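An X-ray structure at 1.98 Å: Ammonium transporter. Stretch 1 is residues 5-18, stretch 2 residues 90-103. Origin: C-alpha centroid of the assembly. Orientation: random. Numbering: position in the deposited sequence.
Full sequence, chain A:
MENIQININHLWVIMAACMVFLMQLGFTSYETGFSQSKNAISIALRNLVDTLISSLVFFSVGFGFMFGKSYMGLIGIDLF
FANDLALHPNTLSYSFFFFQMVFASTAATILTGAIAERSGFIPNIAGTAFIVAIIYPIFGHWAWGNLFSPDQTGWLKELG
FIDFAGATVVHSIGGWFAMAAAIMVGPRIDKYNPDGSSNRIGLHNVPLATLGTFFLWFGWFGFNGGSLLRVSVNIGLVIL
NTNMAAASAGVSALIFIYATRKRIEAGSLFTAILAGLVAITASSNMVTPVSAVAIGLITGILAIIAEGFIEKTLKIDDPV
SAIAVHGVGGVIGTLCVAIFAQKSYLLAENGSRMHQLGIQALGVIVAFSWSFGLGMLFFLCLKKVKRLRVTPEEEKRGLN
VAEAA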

# COMPACT_ATOMS: atom_id res chain seq x y z
N GLN A 5 21.92 9.76 -14.16
CA GLN A 5 22.02 8.57 -13.32
C GLN A 5 21.86 8.89 -11.81
O GLN A 5 21.21 8.14 -11.06
N ILE A 6 22.41 10.02 -11.37
CA ILE A 6 22.24 10.43 -9.98
C ILE A 6 20.76 10.69 -9.67
O ILE A 6 20.28 10.29 -8.61
N ASN A 7 20.05 11.33 -10.61
CA ASN A 7 18.61 11.57 -10.47
C ASN A 7 17.78 10.28 -10.38
O ASN A 7 16.89 10.19 -9.58
N ILE A 8 18.11 9.31 -11.20
CA ILE A 8 17.44 8.00 -11.20
C ILE A 8 17.70 7.31 -9.84
O ILE A 8 16.85 6.59 -9.34
N ASN A 9 18.90 7.50 -9.30
CA ASN A 9 19.33 6.84 -8.09
C ASN A 9 18.58 7.42 -6.90
O ASN A 9 18.11 6.68 -6.02
N HIS A 10 18.40 8.73 -6.90
CA HIS A 10 17.49 9.39 -5.94
C HIS A 10 16.08 8.87 -6.01
O HIS A 10 15.49 8.56 -5.01
N LEU A 11 15.54 8.80 -7.21
CA LEU A 11 14.21 8.35 -7.40
C LEU A 11 14.01 6.96 -6.77
O LEU A 11 13.01 6.74 -6.05
N TRP A 12 14.94 6.03 -7.07
CA TRP A 12 14.74 4.66 -6.58
C TRP A 12 14.89 4.62 -5.05
O TRP A 12 14.03 4.07 -4.33
N VAL A 13 15.94 5.25 -4.52
CA VAL A 13 16.19 5.19 -3.09
C VAL A 13 15.00 5.78 -2.34
O VAL A 13 14.59 5.26 -1.31
N ILE A 14 14.44 6.88 -2.84
CA ILE A 14 13.33 7.53 -2.14
C ILE A 14 12.05 6.71 -2.26
O ILE A 14 11.31 6.53 -1.29
N MET A 15 11.83 6.12 -3.42
CA MET A 15 10.68 5.20 -3.58
C MET A 15 10.78 4.00 -2.61
O MET A 15 9.82 3.63 -1.92
N ALA A 16 11.94 3.37 -2.59
CA ALA A 16 12.22 2.28 -1.67
C ALA A 16 12.02 2.71 -0.26
O ALA A 16 11.48 1.97 0.54
N ALA A 17 12.45 3.92 0.08
CA ALA A 17 12.29 4.37 1.43
C ALA A 17 10.79 4.48 1.82
O ALA A 17 10.37 4.16 2.95
N CYS A 18 10.01 4.96 0.90
CA CYS A 18 8.60 5.06 1.13
C CYS A 18 7.99 3.65 1.29
O CYS A 18 7.08 3.44 2.10
N ASN A 90 28.76 12.86 -1.14
CA ASN A 90 27.98 11.66 -1.28
C ASN A 90 26.76 12.13 -1.98
O ASN A 90 25.98 12.93 -1.49
N THR A 91 26.63 11.60 -3.13
CA THR A 91 25.60 11.96 -4.02
C THR A 91 24.11 11.86 -3.62
O THR A 91 23.32 12.60 -4.15
N LEU A 92 23.74 11.00 -2.67
CA LEU A 92 22.33 10.80 -2.34
C LEU A 92 21.67 11.64 -1.27
O LEU A 92 20.50 11.60 -1.08
N SER A 93 22.48 12.39 -0.56
CA SER A 93 22.06 13.30 0.50
C SER A 93 20.77 13.01 1.28
O SER A 93 20.71 12.08 2.01
N TYR A 94 19.74 13.80 1.07
CA TYR A 94 18.49 13.62 1.78
C TYR A 94 17.81 12.29 1.53
O TYR A 94 17.21 11.77 2.41
N SER A 95 17.92 11.77 0.32
CA SER A 95 17.33 10.50 -0.02
C SER A 95 17.94 9.40 0.84
O SER A 95 17.26 8.62 1.41
N PHE A 96 19.26 9.38 0.89
CA PHE A 96 20.00 8.45 1.73
C PHE A 96 19.57 8.63 3.17
O PHE A 96 19.37 7.67 3.90
N PHE A 97 19.49 9.88 3.62
CA PHE A 97 19.14 10.17 4.99
C PHE A 97 17.74 9.60 5.36
O PHE A 97 17.58 8.96 6.41
N PHE A 98 16.77 9.76 4.45
CA PHE A 98 15.44 9.32 4.78
C PHE A 98 15.36 7.80 4.75
O PHE A 98 14.67 7.21 5.59
N PHE A 99 16.01 7.21 3.76
CA PHE A 99 16.17 5.76 3.67
C PHE A 99 16.73 5.16 4.96
O PHE A 99 16.14 4.23 5.54
N GLN A 100 17.76 5.77 5.50
CA GLN A 100 18.33 5.24 6.70
C GLN A 100 17.41 5.56 7.88
O GLN A 100 17.39 4.81 8.81
N MET A 101 16.64 6.67 7.86
CA MET A 101 15.70 6.92 8.93
C MET A 101 14.65 5.82 9.04
O MET A 101 14.31 5.37 10.12
N VAL A 102 14.08 5.42 7.89
CA VAL A 102 13.06 4.40 7.96
C VAL A 102 13.68 3.02 8.36
O VAL A 102 13.00 2.19 8.95
N PHE A 103 14.93 2.76 7.97
CA PHE A 103 15.66 1.61 8.59
C PHE A 103 15.67 1.66 10.12
O PHE A 103 15.38 0.69 10.81

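The most unusual feature of this contact is a buried histidine that works on three fronts at once. The CA-to-CB bond of His-10 points sideways, but chi1 in m and chi2 near -82° bring the ring end to the second stretch. There His-10 ND1 lies 2.7 Å from Ser-95 OG in a nearly linear hydrogen bond, in which either atom could be the donor. Across the ring, His-10 NE2 gives a weak hydrogen bond to Thr-91 O at 3.1 Å, bent to 126°. One face is covered by Leu-92, whose CD2 sits 3.8 Å from the ring centroid of His-10, almost on the ring normal, a CH-pi contact. The CA-to-CB bond of Ser-95 points toward stretch 1, and with chi1 in m its OG lies at the edge of the ring, near its plane.

The chain turns ahead of the second helix: Asn-90 OD1 accepts from Leu-92 N at 2.8 Å, a capping bond within a type I turn. With chi1 m and chi2 t, Leu-92 also places CD1 3.6 Å from Val-13 CG2. At the more exposed end, Ile-6 (mt) meets Thr-91, CG2 to CG2 at 3.5 Å.

Beyond the histidine the chemistry turns apolar. The helices run the same way, 20° apart, and their axes approach to 8.7 Å. Val-13 (t) points toward stretch 2 and sets CG1 3.8 Å from Phe-99 CB. Ile-14, in t and p, swings CD1 to 3.9 Å from Phe-98 CD2. Ala-17 has a single methyl, and its CA comes within 4.7 Å of Phe-99 CA; its CB touches Phe-98 CD2 at 3.7 Å and Phe-99 CD1 at 3.9 Å, the latter at the ring edge. Both phenylalanines are t. Val-102 (m) continues the packing, with CG2 3.6 Å from Ala-17 O. The rule is local: polar pairing and one covered face around a single ring, then aliphatic side chains and an alanine methyl against phenylalanines.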

# COMPACT_ATOMS: atom_id res chain seq x y z
CB GLN A 5 23.31 7.78 -13.58
CG GLN A 5 23.38 6.42 -12.80
CD GLN A 5 22.42 5.25 -13.22
OE1 GLN A 5 22.22 4.91 -14.42
NE2 GLN A 5 21.85 4.61 -12.22
CB ILE A 6 23.05 11.68 -9.65
CG1 ILE A 6 24.56 11.34 -9.55
CG2 ILE A 6 22.58 12.29 -8.34
CD1 ILE A 6 25.47 12.57 -9.44
CB ASN A 7 18.04 12.38 -11.63
CG ASN A 7 18.38 13.84 -11.51
OD1 ASN A 7 18.83 14.25 -10.46
ND2 ASN A 7 18.16 14.61 -12.59
CB ILE A 8 18.07 7.19 -12.34
CG1 ILE A 8 17.53 7.72 -13.66
CG2 ILE A 8 17.82 5.73 -12.24
CD1 ILE A 8 18.33 7.20 -14.85
CB ASN A 9 20.83 6.98 -7.88
CG ASN A 9 21.63 6.11 -8.78
OD1 ASN A 9 21.18 5.24 -9.50
ND2 ASN A 9 22.89 6.38 -8.78
CB HIS A 10 17.43 10.90 -6.13
CG HIS A 10 18.59 11.63 -5.55
ND1 HIS A 10 18.66 11.96 -4.22
CD2 HIS A 10 19.67 12.20 -6.12
CE1 HIS A 10 19.76 12.62 -3.98
NE2 HIS A 10 20.40 12.77 -5.11
CB LEU A 11 13.86 8.34 -8.87
CG LEU A 11 12.48 7.80 -9.27
CD1 LEU A 11 11.37 8.52 -8.51
CD2 LEU A 11 12.31 7.96 -10.79
CB TRP A 12 15.66 3.69 -7.25
CG TRP A 12 15.65 2.29 -6.63
CD1 TRP A 12 16.74 1.54 -6.27
CD2 TRP A 12 14.50 1.48 -6.30
NE1 TRP A 12 16.37 0.36 -5.75
CE2 TRP A 12 15.00 0.27 -5.77
CE3 TRP A 12 13.09 1.68 -6.38
CZ2 TRP A 12 14.15 -0.76 -5.30
CZ3 TRP A 12 12.23 0.66 -5.92
CH2 TRP A 12 12.78 -0.56 -5.39
CB VAL A 13 17.53 5.84 -2.74
CG1 VAL A 13 17.71 6.00 -1.25
CG2 VAL A 13 18.66 4.96 -3.29
CB ILE A 14 13.19 9.06 -2.52
CG1 ILE A 14 12.57 9.84 -1.42
CG2 ILE A 14 12.31 9.21 -3.72
CD1 ILE A 14 13.42 10.07 -0.21
CB MET A 15 10.54 4.71 -5.02
CG MET A 15 9.52 5.44 -5.89
SD MET A 15 7.80 5.36 -5.14
CE MET A 15 7.54 3.90 -4.15
CB ALA A 16 13.63 1.76 -1.88
CB ALA A 17 12.99 5.70 1.65
CB CYS A 18 7.89 5.79 -0.00
SG CYS A 18 8.35 7.53 -0.15
CB ASN A 90 27.54 11.05 -0.00
CG ASN A 90 26.59 9.92 -0.25
OD1 ASN A 90 25.46 10.13 -0.67
ND2 ASN A 90 27.05 8.71 -0.05
CB THR A 91 25.91 11.20 -5.31
OG1 THR A 91 26.73 12.04 -6.12
CG2 THR A 91 24.70 10.77 -6.02
CB LEU A 92 22.08 9.34 -2.07
CG LEU A 92 22.16 8.46 -3.29
CD1 LEU A 92 21.57 7.12 -3.04
CD2 LEU A 92 21.48 9.13 -4.44
CB SER A 93 22.10 14.74 -0.00
OG SER A 93 21.13 15.00 -0.97
CB TYR A 94 17.53 14.75 1.47
CG TYR A 94 18.08 16.06 1.85
CD1 TYR A 94 18.13 16.43 3.16
CD2 TYR A 94 18.62 16.89 0.92
CE1 TYR A 94 18.66 17.63 3.53
CE2 TYR A 94 19.15 18.09 1.28
CZ TYR A 94 19.17 18.44 2.58
OH TYR A 94 19.69 19.62 2.94
CB SER A 95 17.48 10.25 -1.50
OG SER A 95 16.93 11.33 -2.20
CB PHE A 96 21.48 8.72 1.63
CG PHE A 96 22.30 7.79 2.44
CD1 PHE A 96 22.64 6.52 1.96
CD2 PHE A 96 22.73 8.15 3.69
CE1 PHE A 96 23.45 5.68 2.73
CE2 PHE A 96 23.52 7.31 4.48
CZ PHE A 96 23.89 6.07 3.99
CB PHE A 97 19.13 11.67 5.20
CG PHE A 97 19.07 12.08 6.62
CD1 PHE A 97 17.88 12.24 7.26
CD2 PHE A 97 20.23 12.40 7.30
CE1 PHE A 97 17.81 12.63 8.58
CE2 PHE A 97 20.16 12.85 8.60
CZ PHE A 97 18.94 12.93 9.26
CB PHE A 98 14.41 9.94 3.83
CG PHE A 98 12.99 9.58 4.19
CD1 PHE A 98 12.48 9.81 5.47
CD2 PHE A 98 12.19 8.90 3.29
CE1 PHE A 98 11.21 9.39 5.85
CE2 PHE A 98 10.91 8.49 3.66
CZ PHE A 98 10.41 8.75 4.92
CB PHE A 99 17.00 5.41 2.46
CG PHE A 99 17.05 3.92 2.14
CD1 PHE A 99 16.01 3.29 1.51
CD2 PHE A 99 18.14 3.17 2.48
CE1 PHE A 99 16.07 1.90 1.19
CE2 PHE A 99 18.22 1.80 2.15
CZ PHE A 99 17.15 1.15 1.53
CB GLN A 100 19.74 5.81 6.93
CG GLN A 100 20.77 5.44 5.86
CD GLN A 100 21.02 3.93 5.82
OE1 GLN A 100 20.87 3.25 6.80
NE2 GLN A 100 21.35 3.41 4.64
CB MET A 101 15.01 8.30 8.75
CG MET A 101 14.01 8.65 9.84
SD MET A 101 13.28 10.29 9.54
CE MET A 101 14.70 11.23 10.06
CB VAL A 102 12.17 4.35 6.70
CG1 VAL A 102 11.43 5.68 6.54
CG2 VAL A 102 12.93 4.04 5.44
CB PHE A 103 17.08 1.50 7.98
CG PHE A 103 17.15 0.71 6.71
CD1 PHE A 103 16.14 0.80 5.77
CD2 PHE A 103 18.25 -0.05 6.43
CE1 PHE A 103 16.20 0.07 4.61
CE2 PHE A 103 18.28 -0.83 5.29
CZ PHE A 103 17.27 -0.75 4.36